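Local atomic coordinates of succinylglutamate desuccinylase/aspartoacylase (Shewanella frigidimarina, PDB entry 3LWU), a protein that probably acts as a zinc-dependent hydrolase of the succinylglutamate desuccinylase/aspartoacylase family, with ester bonds as its likely targets. Residues D207-A210 against A211-S215; E262-S265 against Q266-D270. All coordinates share one frame; numbering follows the deposited sequence. Where two conformers were deposited one is given.

How the contacts relate
Both contacts are local turns within the catalytic domain, their centres about 21 Å apart, and they do not touch. Contact 1, partly buried, bends the chain between strands 196-204 and 218-222; contact 2, at the surface, runs from the end of strand 257-263 to the start of helix 271-287. They share neighbours, since contact 1 rests on this same strand and helix, at Phe259, Tyr284 and His287. The chemistry differs with place: 207-215 joins direct backbone hydrogen bonds and buried alanines and phenylalanines to a salt bridge on its outer side, whereas waters bridge the two halves of 262-270, close to the zinc site and a second subunit, and the charged pairs of Arg268 lie within and beyond the loop.

Contact 1: residues D207-A210 against A211-S215; sequences DIDA and ARFFS
With CG anti to the backbone N (chi1 176°), Asp209 swings its carboxylate toward Arg212, whose own CG stands between its backbone N and carbonyl carbon (chi1 65°) before the chain runs extended to NE. The carboxylate and guanidinium planes lie 73° apart, so this salt bridge is not a flat two-pronged pair: OD1 alone meets the guanidinium edge, almost in line with an N-H of NH1, and Arg212 NH2 reaches the same oxygen only weakly. The modelled separation of Asp209 OD1 and Arg212 NH1, 2.4 Å, is doubtfully short, and Asp209 has a second conformer. Over one guanidinium face sits CE2 of Phe213, 3.6 Å above the plane. A lysine in place of Arg212 would probably leave Phe213 CE2 without the flat group it lies against, though His287 would remain. Two backbone bonds, each reaching back three residues, bend the linker between strands 196-204 and 218-222 of the catalytic domain: Ala211 N to Ile208 O is 2.9 Å, and Phe213 N to Ala210 O 3.1 Å. Alanines suit the buried side, where Ala210 fits against Phe259 and Tyr284. Phe213 stacks on His287, while Phe214 meets Phe259 edge-to-face.

Contact 2: residues E262-S265 against Q266-D270; sequences ELAS and QERID
Gln266 follows Ser265 directly and sends its extended side chain from the turn toward the metal site. That side chain comes within about 4 Å of that of Glu66, a zinc ligand, and about 8 Å of the zinc ion; an uncharged amide suits this place, and its OE1 makes a weak hydrogen bond with an unidentified bound molecule. At Glu267 the backbone takes up left-handed helical angles and turns the side chain outward, where the carboxylate accepts bonds from Thr108 N and from Ser369 OG and Ala370 N of the second subunit. Arg268 then carries the chain back alongside Ser265. Its CG lies anti to the backbone N (chi1 172°), and the extended chain brings NH1 to 3.9 Å from Ala264 CB. In the guanidinium plane, Arg268 NH1 gives a hydrogen bond to a water at 2.7 Å, which in turn donates to Leu263 O and Ser265 O, each at 2.8 Å. A second water donates to Ser265 O and to Arg268 O, the latter at 2.7 Å, so that two waters grip the serine carbonyl. NH1 also forms a salt bridge with Asp273; an arginine, long and with several N-H groups, can serve the water and the carboxylate together. Asp270 lays its CB over one face of the Arg268 guanidinium, while Asp270 OD2, 3.4 Å from Arg268 NH2, attracts it by charge alone. Asp270 OD1 accepts from the backbone N of that same Asp273, making Asp270 the N-cap of helix 271-287, at the end of a strand-to-helix loop that borders the zinc site in this catalytic domain.

Contact 1: residues D207-A210 against A211-S215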
loop_
_atom_site.group_PDB
_atom_site.type_symbol
_atom_site.label_atom_id
_atom_site.label_comp_id
_atom_site.label_asym_id
_atom_site.label_seq_id
_atom_site.Cartn_x
_atom_site.Cartn_y
_atom_site.Cartn_z
ATOM N N ASP A 207 -0.672 7.868 -39.143
ATOM C CA ASP A 207 -0.189 6.507 -39.378
ATOM C C ASP A 207 -1.302 5.482 -39.266
ATOM O O ASP A 207 -1.059 4.321 -39.001
ATOM C CB ASP A 207 0.912 6.183 -38.376
ATOM C CG ASP A 207 2.075 5.423 -39.002
ATOM O OD1 ASP A 207 1.982 4.933 -40.179
ATOM O OD2 ASP A 207 3.114 5.332 -38.314
ATOM N N ILE A 208 -2.530 5.912 -39.521
ATOM C CA ILE A 208 -3.682 5.049 -39.369
ATOM C C ILE A 208 -3.569 3.825 -40.280
ATOM O O ILE A 208 -4.006 2.737 -39.921
ATOM C CB ILE A 208 -5.005 5.849 -39.597
ATOM C CG1 ILE A 208 -6.208 5.040 -39.103
ATOM C CG2 ILE A 208 -5.167 6.283 -41.072
ATOM C CD1 ILE A 208 -6.071 4.528 -37.594
ATOM N N ASP A 209 -2.930 4.014 -41.430
ATOM C CA ASP A 209 -2.598 2.944 -42.391
ATOM C C ASP A 209 -1.944 1.734 -41.728
ATOM O O ASP A 209 -2.167 0.567 -42.099
ATOM C CB ASP A 209 -1.615 3.509 -43.436
ATOM C CG ASP A 209 -1.133 2.469 -44.430
ATOM O OD1 ASP A 209 -1.887 2.206 -45.390
ATOM O OD2 ASP A 209 -0.009 1.928 -44.268
ATOM N N ALA A 210 -1.074 2.012 -40.776
ATOM C CA ALA A 210 -0.369 0.937 -40.102
ATOM C C ALA A 210 -1.287 0.025 -39.261
ATOM O O ALA A 210 -0.928 -1.133 -38.996
ATOM C CB ALA A 210 0.732 1.512 -39.227
ATOM N N ALA A 211 -2.435 0.538 -38.808
ATOM C CA ALA A 211 -3.279 -0.209 -37.883
ATOM C C ALA A 211 -3.734 -1.545 -38.463
ATOM O O ALA A 211 -3.861 -2.515 -37.725
ATOM C CB ALA A 211 -4.493 0.618 -37.408
ATOM N N ARG A 212 -3.917 -1.628 -39.771
ATOM C CA ARG A 212 -4.419 -2.873 -40.360
ATOM C C ARG A 212 -3.427 -4.073 -40.345
ATOM O O ARG A 212 -3.808 -5.221 -40.693
ATOM C CB ARG A 212 -4.978 -2.618 -41.787
ATOM C CG ARG A 212 -3.980 -2.181 -42.816
ATOM C CD ARG A 212 -4.581 -2.128 -44.224
ATOM N NE ARG A 212 -3.515 -2.041 -45.230
ATOM C CZ ARG A 212 -2.810 -0.935 -45.482
ATOM N NH1 ARG A 212 -3.079 0.195 -44.828
ATOM N NH2 ARG A 212 -1.833 -0.941 -46.394
ATOM N N PHE A 213 -2.176 -3.829 -39.948
ATOM C CA PHE A 213 -1.160 -4.885 -39.951
ATOM C C PHE A 213 -1.078 -5.620 -38.633
ATOM O O PHE A 213 -0.746 -6.808 -38.606
ATOM C CB PHE A 213 0.194 -4.317 -40.349
ATOM C CG PHE A 213 0.240 -3.857 -41.781
ATOM C CD1 PHE A 213 0.483 -4.762 -42.797
ATOM C CD2 PHE A 213 -0.033 -2.539 -42.108
ATOM C CE1 PHE A 213 0.490 -4.372 -44.115
ATOM C CE2 PHE A 213 -0.018 -2.131 -43.427
ATOM C CZ PHE A 213 0.242 -3.057 -44.434
ATOM N N PHE A 214 -1.393 -4.921 -37.546
ATOM C CA PHE A 214 -1.420 -5.537 -36.252
ATOM C C PHE A 214 -2.659 -6.394 -36.140
ATOM O O PHE A 214 -3.577 -6.263 -36.961
ATOM C CB PHE A 214 -1.363 -4.483 -35.150
ATOM C CG PHE A 214 -0.117 -3.652 -35.182
ATOM C CD1 PHE A 214 1.062 -4.149 -34.702
ATOM C CD2 PHE A 214 -0.128 -2.371 -35.719
ATOM C CE1 PHE A 214 2.233 -3.381 -34.724
ATOM C CE2 PHE A 214 1.039 -1.606 -35.746
ATOM C CZ PHE A 214 2.202 -2.107 -35.236
ATOM N N SER A 215 -2.670 -7.307 -35.164
ATOM C CA SER A 215 -3.803 -8.235 -34.986
ATOM C C SER A 215 -4.686 -7.679 -33.875
ATOM O O SER A 215 -4.872 -8.297 -32.838
ATOM C CB SER A 215 -3.293 -9.628 -34.642
ATOM O OG SER A 215 -2.483 -10.153 -35.683
#

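Contact 2: residues E262-S265 against Q266-D270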
loop_
_atom_site.group_PDB
_atom_site.type_symbol
_atom_site.label_atom_id
_atom_site.label_comp_id
_atom_site.label_asym_id
_atom_site.label_seq_id
_atom_site.Cartn_x
_atom_site.Cartn_y
_atom_site.Cartn_z
ATOM N N GLU A 262 -2.139 -2.392 -26.572
ATOM C CA GLU A 262 -2.774 -2.795 -25.314
ATOM C C GLU A 262 -3.216 -4.254 -25.459
ATOM O O GLU A 262 -4.250 -4.551 -26.038
ATOM C CB GLU A 262 -3.950 -1.863 -25.006
ATOM C CG GLU A 262 -3.587 -0.382 -25.024
ATOM C CD GLU A 262 -2.827 0.066 -23.788
ATOM O OE1 GLU A 262 -2.949 -0.585 -22.707
ATOM O OE2 GLU A 262 -2.157 1.110 -23.900
ATOM N N LEU A 263 -2.412 -5.156 -24.921
ATOM C CA LEU A 263 -2.525 -6.584 -25.179
ATOM C C LEU A 263 -3.403 -7.306 -24.133
ATOM O O LEU A 263 -2.936 -8.126 -23.340
ATOM C CB LEU A 263 -1.120 -7.164 -25.244
ATOM C CG LEU A 263 -0.210 -6.482 -26.305
ATOM C CD1 LEU A 263 1.257 -6.750 -25.983
ATOM C CD2 LEU A 263 -0.553 -6.861 -27.708
ATOM N N ALA A 264 -4.700 -6.999 -24.174
ATOM C CA ALA A 264 -5.707 -7.626 -23.297
ATOM C C ALA A 264 -5.443 -7.288 -21.843
ATOM O O ALA A 264 -5.146 -6.156 -21.569
ATOM C CB ALA A 264 -5.862 -9.140 -23.551
ATOM N N SER A 265 -5.586 -8.237 -20.920
ATOM C CA SER A 265 -5.640 -7.910 -19.500
ATOM C C SER A 265 -4.278 -7.967 -18.786
ATOM O O SER A 265 -3.363 -8.710 -19.171
ATOM C CB SER A 265 -6.646 -8.821 -18.801
ATOM O OG SER A 265 -7.925 -8.735 -19.448
ATOM N N GLN A 266 -4.169 -7.142 -17.767
ATOM C CA GLN A 266 -3.034 -7.164 -16.836
ATOM C C GLN A 266 -3.000 -8.414 -15.980
ATOM O O GLN A 266 -3.951 -9.215 -15.988
ATOM C CB GLN A 266 -3.094 -5.928 -15.935
ATOM C CG GLN A 266 -4.237 -5.976 -14.934
ATOM C CD GLN A 266 -4.406 -4.663 -14.184
ATOM O OE1 GLN A 266 -3.798 -3.652 -14.545
ATOM N NE2 GLN A 266 -5.286 -4.663 -13.154
ATOM N N GLU A 267 -1.903 -8.590 -15.245
ATOM C CA GLU A 267 -1.735 -9.702 -14.318
ATOM C C GLU A 267 -1.972 -11.043 -14.961
ATOM O O GLU A 267 -2.549 -11.950 -14.344
ATOM C CB GLU A 267 -2.675 -9.534 -13.098
ATOM C CG GLU A 267 -2.263 -8.343 -12.228
ATOM C CD GLU A 267 -0.902 -8.581 -11.552
ATOM O OE1 GLU A 267 -0.101 -9.488 -11.955
ATOM O OE2 GLU A 267 -0.670 -7.928 -10.563
ATOM N N ARG A 268 -1.539 -11.163 -16.215
ATOM C CA ARG A 268 -1.809 -12.357 -16.984
ATOM C C ARG A 268 -0.672 -12.603 -17.969
ATOM O O ARG A 268 -0.204 -11.668 -18.612
ATOM C CB ARG A 268 -3.119 -12.152 -17.752
ATOM C CG ARG A 268 -3.468 -13.228 -18.777
ATOM C CD ARG A 268 -4.557 -12.655 -19.696
ATOM N NE ARG A 268 -5.042 -13.590 -20.700
ATOM C CZ ARG A 268 -4.867 -13.485 -22.016
ATOM N NH1 ARG A 268 -4.171 -12.490 -22.558
ATOM N NH2 ARG A 268 -5.400 -14.408 -22.802
ATOM N N ILE A 269 -0.275 -13.865 -18.087
ATOM C CA ILE A 269 0.661 -14.347 -19.085
ATOM C C ILE A 269 -0.081 -15.455 -19.821
ATOM O O ILE A 269 -0.591 -16.381 -19.199
ATOM C CB ILE A 269 1.902 -14.946 -18.424
ATOM C CG1 ILE A 269 2.765 -13.856 -17.787
ATOM C CG2 ILE A 269 2.680 -15.785 -19.390
ATOM C CD1 ILE A 269 3.348 -12.848 -18.698
ATOM N N ASP A 270 -0.177 -15.340 -21.143
ATOM C CA ASP A 270 -0.768 -16.362 -21.977
ATOM C C ASP A 270 0.061 -16.466 -23.268
ATOM O O ASP A 270 0.025 -15.581 -24.130
ATOM C CB ASP A 270 -2.231 -16.022 -22.269
ATOM C CG ASP A 270 -2.942 -17.139 -23.064
ATOM O OD1 ASP A 270 -2.412 -17.650 -24.041
ATOM O OD2 ASP A 270 -4.023 -17.552 -22.664
HETATM O O HOH W 1 -3.025 -10.267 -21.475
HETATM O O HOH W 2 -0.722 -9.016 -18.416
#